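Local coordinates for protein SsRai1 (Scheffersomyces stipitis, PDB 5BTO) that removes NAD caps, and also acts on m7G-capped and triphosphorylated 5' ends of RNA, using a divalent metal cation, and binds and stimulates the exoribonuclease RAT1, at residues L117-N129 and S327-Y340. Residues are numbered along the deposited sequence; the frame is centred on the assembly and turned at random.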
loop_
_atom_site.group_PDB
_atom_site.type_symbol
_atom_site.label_atom_id
_atom_site.label_comp_id
_atom_site.label_asym_id
_atom_site.label_seq_id
_atom_site.Cartn_x
_atom_site.Cartn_y
_atom_site.Cartn_z
ATOM N N LEU A 117 -14.976 -5.502 -14.925
ATOM C CA LEU A 117 -13.635 -4.969 -14.727
ATOM C C LEU A 117 -13.465 -4.523 -13.276
ATOM O O LEU A 117 -12.395 -4.690 -12.686
ATOM C CB LEU A 117 -13.373 -3.800 -15.681
ATOM C CG LEU A 117 -13.586 -4.132 -17.167
ATOM C CD1 LEU A 117 -13.353 -2.900 -18.047
ATOM C CD2 LEU A 117 -12.694 -5.301 -17.603
ATOM N N MET A 118 -14.518 -3.953 -12.699
ATOM C CA MET A 118 -14.463 -3.519 -11.308
ATOM C C MET A 118 -14.456 -4.721 -10.364
ATOM O O MET A 118 -13.803 -4.704 -9.328
ATOM C CB MET A 118 -15.597 -2.545 -10.982
ATOM C CG MET A 118 -15.556 -1.266 -11.833
ATOM S SD MET A 118 -14.019 -0.315 -11.644
ATOM C CE MET A 118 -13.104 -0.844 -13.081
ATOM N N THR A 119 -15.180 -5.772 -10.744
ATOM C CA THR A 119 -15.126 -7.018 -9.991
ATOM C C THR A 119 -13.704 -7.581 -9.901
ATOM O O THR A 119 -13.284 -8.091 -8.852
ATOM C CB THR A 119 -16.055 -8.085 -10.629
ATOM O OG1 THR A 119 -17.413 -7.610 -10.612
ATOM C CG2 THR A 119 -15.961 -9.397 -9.861
ATOM N N LYS A 120 -12.955 -7.498 -10.992
ATOM C CA LYS A 120 -11.561 -7.944 -10.966
ATOM C C LYS A 120 -10.744 -7.166 -9.931
ATOM O O LYS A 120 -9.880 -7.735 -9.263
ATOM C CB LYS A 120 -10.912 -7.798 -12.344
ATOM C CG LYS A 120 -11.465 -8.724 -13.410
ATOM C CD LYS A 120 -10.671 -8.581 -14.696
ATOM C CE LYS A 120 -11.003 -9.689 -15.684
ATOM N NZ LYS A 120 -10.053 -9.696 -16.836
ATOM N N LEU A 121 -11.001 -5.863 -9.806
ATOM C CA LEU A 121 -10.294 -5.060 -8.816
ATOM C C LEU A 121 -10.745 -5.408 -7.394
ATOM O O LEU A 121 -9.919 -5.573 -6.481
ATOM C CB LEU A 121 -10.488 -3.563 -9.100
ATOM C CG LEU A 121 -9.943 -3.067 -10.439
ATOM C CD1 LEU A 121 -10.272 -1.597 -10.631
ATOM C CD2 LEU A 121 -8.422 -3.261 -10.472
ATOM N N LEU A 122 -12.056 -5.564 -7.209
ATOM C CA LEU A 122 -12.603 -5.830 -5.892
ATOM C C LEU A 122 -12.138 -7.191 -5.361
ATOM O O LEU A 122 -11.874 -7.343 -4.169
ATOM C CB LEU A 122 -14.141 -5.772 -5.951
ATOM C CG LEU A 122 -15.002 -6.093 -4.735
ATOM C CD1 LEU A 122 -14.635 -5.276 -3.522
ATOM C CD2 LEU A 122 -16.494 -5.876 -5.079
ATOM N N ALA A 123 -12.014 -8.163 -6.257
ATOM C CA ALA A 123 -11.710 -9.537 -5.855
ATOM C C ALA A 123 -10.216 -9.812 -5.798
ATOM O O ALA A 123 -9.796 -10.884 -5.366
ATOM C CB ALA A 123 -12.381 -10.521 -6.799
ATOM N N LEU A 124 -9.418 -8.839 -6.234
ATOM C CA LEU A 124 -7.963 -9.014 -6.363
ATOM C C LEU A 124 -7.214 -9.539 -5.120
ATOM O O LEU A 124 -6.361 -10.412 -5.248
ATOM C CB LEU A 124 -7.325 -7.704 -6.895
ATOM C CG LEU A 124 -5.815 -7.670 -7.167
ATOM C CD1 LEU A 124 -5.477 -6.659 -8.274
ATOM C CD2 LEU A 124 -5.015 -7.350 -5.891
ATOM N N PRO A 125 -7.521 -9.013 -3.922
ATOM C CA PRO A 125 -6.753 -9.446 -2.744
ATOM C C PRO A 125 -6.780 -10.959 -2.520
ATOM O O PRO A 125 -5.870 -11.495 -1.871
ATOM C CB PRO A 125 -7.466 -8.750 -1.586
ATOM C CG PRO A 125 -8.066 -7.525 -2.203
ATOM C CD PRO A 125 -8.479 -7.942 -3.592
ATOM N N TYR A 126 -7.813 -11.631 -3.028
ATOM C CA TYR A 126 -7.978 -13.067 -2.781
ATOM C C TYR A 126 -7.808 -13.868 -4.067
ATOM O O TYR A 126 -8.112 -15.065 -4.128
ATOM C CB TYR A 126 -9.315 -13.346 -2.073
ATOM C CG TYR A 126 -9.385 -12.551 -0.789
ATOM C CD1 TYR A 126 -8.474 -12.788 0.246
ATOM C CD2 TYR A 126 -10.300 -11.515 -0.629
ATOM C CE1 TYR A 126 -8.504 -12.039 1.412
ATOM C CE2 TYR A 126 -10.332 -10.768 0.540
ATOM C CZ TYR A 126 -9.431 -11.035 1.553
ATOM O OH TYR A 126 -9.457 -10.290 2.712
ATOM N N ASN A 127 -7.266 -13.197 -5.076
ATOM C CA ASN A 127 -6.999 -13.800 -6.375
ATOM C C ASN A 127 -5.671 -13.309 -6.931
ATOM O O ASN A 127 -5.603 -12.771 -8.041
ATOM C CB ASN A 127 -8.144 -13.489 -7.336
ATOM C CG ASN A 127 -9.398 -14.251 -6.981
ATOM O OD1 ASN A 127 -9.509 -15.435 -7.288
ATOM N ND2 ASN A 127 -10.323 -13.599 -6.284
ATOM N N LEU A 128 -4.611 -13.507 -6.157
ATOM C CA LEU A 128 -3.334 -12.861 -6.461
ATOM C C LEU A 128 -2.584 -13.476 -7.642
ATOM O O LEU A 128 -1.537 -12.974 -8.045
ATOM C CB LEU A 128 -2.434 -12.812 -5.221
ATOM C CG LEU A 128 -2.985 -11.977 -4.060
ATOM C CD1 LEU A 128 -2.228 -12.262 -2.770
ATOM C CD2 LEU A 128 -2.943 -10.497 -4.402
ATOM N N ASN A 129 -3.111 -14.559 -8.199
ATOM C CA ASN A 129 -2.484 -15.175 -9.362
ATOM C C ASN A 129 -3.103 -14.720 -10.678
ATOM O O ASN A 129 -2.623 -15.097 -11.745
ATOM C CB ASN A 129 -2.544 -16.699 -9.262
ATOM C CG ASN A 129 -1.806 -17.222 -8.053
ATOM O OD1 ASN A 129 -0.706 -16.762 -7.734
ATOM N ND2 ASN A 129 -2.413 -18.177 -7.358
ATOM N N SER A 327 -3.146 -8.977 2.817
ATOM C CA SER A 327 -4.371 -9.763 2.731
ATOM C C SER A 327 -4.339 -10.718 1.553
ATOM O O SER A 327 -4.651 -10.341 0.413
ATOM C CB SER A 327 -5.612 -8.866 2.635
ATOM O OG SER A 327 -5.909 -8.254 3.875
ATOM N N GLY A 328 -3.883 -11.930 1.842
ATOM C CA GLY A 328 -4.229 -13.124 1.094
ATOM C C GLY A 328 -5.012 -13.890 2.138
ATOM O O GLY A 328 -5.608 -13.255 2.997
ATOM N N GLY A 329 -4.998 -15.222 2.109
ATOM C CA GLY A 329 -5.649 -15.995 3.155
ATOM C C GLY A 329 -7.168 -15.929 3.153
ATOM O O GLY A 329 -7.783 -15.805 2.103
ATOM N N LYS A 330 -7.769 -16.030 4.339
ATOM C CA LYS A 330 -9.226 -16.037 4.499
ATOM C C LYS A 330 -9.904 -14.862 3.791
ATOM O O LYS A 330 -9.557 -13.700 4.030
ATOM C CB LYS A 330 -9.563 -15.997 5.993
ATOM C CG LYS A 330 -11.026 -15.804 6.327
ATOM C CD LYS A 330 -11.780 -17.104 6.284
ATOM C CE LYS A 330 -13.192 -16.910 6.801
ATOM N NZ LYS A 330 -13.892 -18.195 6.976
ATOM N N ILE A 331 -10.866 -15.164 2.918
ATOM C CA ILE A 331 -11.628 -14.118 2.233
ATOM C C ILE A 331 -12.408 -13.305 3.257
ATOM O O ILE A 331 -13.036 -13.858 4.158
ATOM C CB ILE A 331 -12.602 -14.709 1.182
ATOM C CG1 ILE A 331 -11.813 -15.283 -0.002
ATOM C CG2 ILE A 331 -13.586 -13.648 0.699
ATOM C CD1 ILE A 331 -12.626 -16.138 -0.962
ATOM N N ASN A 332 -12.356 -11.986 3.107
ATOM C CA ASN A 332 -13.072 -11.059 3.969
ATOM C C ASN A 332 -13.646 -9.988 3.062
ATOM O O ASN A 332 -12.896 -9.245 2.434
ATOM C CB ASN A 332 -12.116 -10.448 5.002
ATOM C CG ASN A 332 -12.806 -9.480 5.958
ATOM O OD1 ASN A 332 -13.649 -8.684 5.558
ATOM N ND2 ASN A 332 -12.441 -9.553 7.239
ATOM N N CYS A 333 -14.971 -9.919 2.974
ATOM C CA CYS A 333 -15.606 -9.011 2.021
ATOM C C CYS A 333 -15.393 -7.549 2.379
ATOM O O CYS A 333 -15.302 -6.699 1.500
ATOM C CB CYS A 333 -17.101 -9.315 1.885
ATOM S SG CYS A 333 -17.417 -10.958 1.178
ATOM N N THR A 334 -15.313 -7.253 3.672
ATOM C CA THR A 334 -15.072 -5.876 4.112
ATOM C C THR A 334 -13.688 -5.392 3.688
ATOM O O THR A 334 -13.523 -4.262 3.214
ATOM C CB THR A 334 -15.215 -5.744 5.634
ATOM O OG1 THR A 334 -16.540 -6.124 6.017
ATOM C CG2 THR A 334 -14.968 -4.308 6.076
ATOM N N THR A 335 -12.693 -6.252 3.861
ATOM C CA THR A 335 -11.333 -5.922 3.451
ATOM C C THR A 335 -11.276 -5.685 1.942
ATOM O O THR A 335 -10.629 -4.739 1.462
ATOM C CB THR A 335 -10.354 -7.054 3.837
ATOM O OG1 THR A 335 -10.457 -7.305 5.240
ATOM C CG2 THR A 335 -8.932 -6.667 3.509
ATOM N N ALA A 336 -11.946 -6.554 1.190
ATOM C CA ALA A 336 -11.999 -6.429 -0.260
ATOM C C ALA A 336 -12.548 -5.053 -0.633
ATOM O O ALA A 336 -11.988 -4.358 -1.493
ATOM C CB ALA A 336 -12.861 -7.546 -0.873
ATOM N N LEU A 337 -13.639 -4.667 0.019
ATOM C CA LEU A 337 -14.291 -3.390 -0.288
ATOM C C LEU A 337 -13.402 -2.190 0.059
ATOM O O LEU A 337 -13.394 -1.188 -0.663
ATOM C CB LEU A 337 -15.645 -3.282 0.419
ATOM C CG LEU A 337 -16.551 -2.141 -0.046
ATOM C CD1 LEU A 337 -16.860 -2.283 -1.536
ATOM C CD2 LEU A 337 -17.842 -2.129 0.776
ATOM N N LYS A 338 -12.663 -2.286 1.160
ATOM C CA LYS A 338 -11.716 -1.225 1.521
ATOM C C LYS A 338 -10.572 -1.120 0.507
ATOM O O LYS A 338 -10.120 -0.013 0.182
ATOM C CB LYS A 338 -11.168 -1.442 2.937
ATOM C CG LYS A 338 -12.197 -1.265 4.051
ATOM C CD LYS A 338 -11.600 -1.669 5.389
ATOM C CE LYS A 338 -12.646 -1.717 6.483
ATOM N NZ LYS A 338 -12.097 -2.256 7.763
ATOM N N TRP A 339 -10.083 -2.260 0.015
ATOM C CA TRP A 339 -9.092 -2.240 -1.067
ATOM C C TRP A 339 -9.671 -1.574 -2.325
ATOM O O TRP A 339 -9.047 -0.724 -2.961
ATOM C CB TRP A 339 -8.608 -3.664 -1.381
ATOM C CG TRP A 339 -8.067 -3.838 -2.773
ATOM C CD1 TRP A 339 -8.684 -4.465 -3.825
ATOM C CD2 TRP A 339 -6.810 -3.358 -3.277
ATOM N NE1 TRP A 339 -7.882 -4.423 -4.940
ATOM C CE2 TRP A 339 -6.725 -3.753 -4.633
ATOM C CE3 TRP A 339 -5.742 -2.653 -2.707
ATOM C CZ2 TRP A 339 -5.625 -3.457 -5.435
ATOM C CZ3 TRP A 339 -4.640 -2.360 -3.502
ATOM C CH2 TRP A 339 -4.591 -2.764 -4.857
ATOM N N TYR A 340 -10.880 -1.969 -2.696
ATOM C CA TYR A 340 -11.482 -1.423 -3.894
ATOM C C TYR A 340 -11.641 0.096 -3.769
ATOM O O TYR A 340 -11.368 0.843 -4.714
ATOM C CB TYR A 340 -12.842 -2.105 -4.103
ATOM C CG TYR A 340 -13.626 -1.602 -5.282
ATOM C CD1 TYR A 340 -13.150 -1.752 -6.582
ATOM C CD2 TYR A 340 -14.871 -1.014 -5.099
ATOM C CE1 TYR A 340 -13.890 -1.301 -7.676
ATOM C CE2 TYR A 340 -15.612 -0.564 -6.173
ATOM C CZ TYR A 340 -15.115 -0.709 -7.451
ATOM O OH TYR A 340 -15.858 -0.274 -8.522
HETATM O O HOH W 1 -7.544 -10.242 4.697
#
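I331 lies over one face of the Y126 ring, its CA 3.7 Å from the ring centroid and almost on the ring normal. P125 CB covers the opposite face. G328 O and a water meet the ring at its edge, in plane. That water lies 2.8 Å from Y126 OH and also bonds S327 OG. CG of Y126 stands anti to its own carbonyl carbon (chi1 -57°), which sends the ring into the curve of 327-332. N332 runs alongside the ring, with its amide plane turned 14° from it, and its OD1 caps helix 333-350 by accepting from T335 N. With an alanine here in place of Y126, P125 and I331 would probably face a gap, and the water would lose its phenolic partner.

The W339 indole presents its edge to L121 O. W339 NE1 donates to L121 O at 2.8 Å, a bent, weak bond. P125 CD packs obliquely against W339 CD1 at 3.5 Å, and L124 CD2 reaches W339 CZ2. Outside the segments, F371 meets W339 edge-to-face.

At the edge of the Y340 ring sits L121 CB, near CD1. M118 SD lies at the ring edge on the OH/CE1 side, 5.3 Å from the Y340 ring centroid, a Met-aromatic contact. L122 CD1 fits between A336 CB and Y340 CB, at 3.9 and 3.7 Å.

The axes of 117-123 and 333-340 approach to 8.5 Å, at 118° between their N-to-C directions. This helix crossing, with the turn at 124-126 packed on the 327-332 loop, makes a buried part of the PD-(D/E)XK nuclease fold, backed by strand 228-235 and helix 266-286, and next to substrate-binding R115.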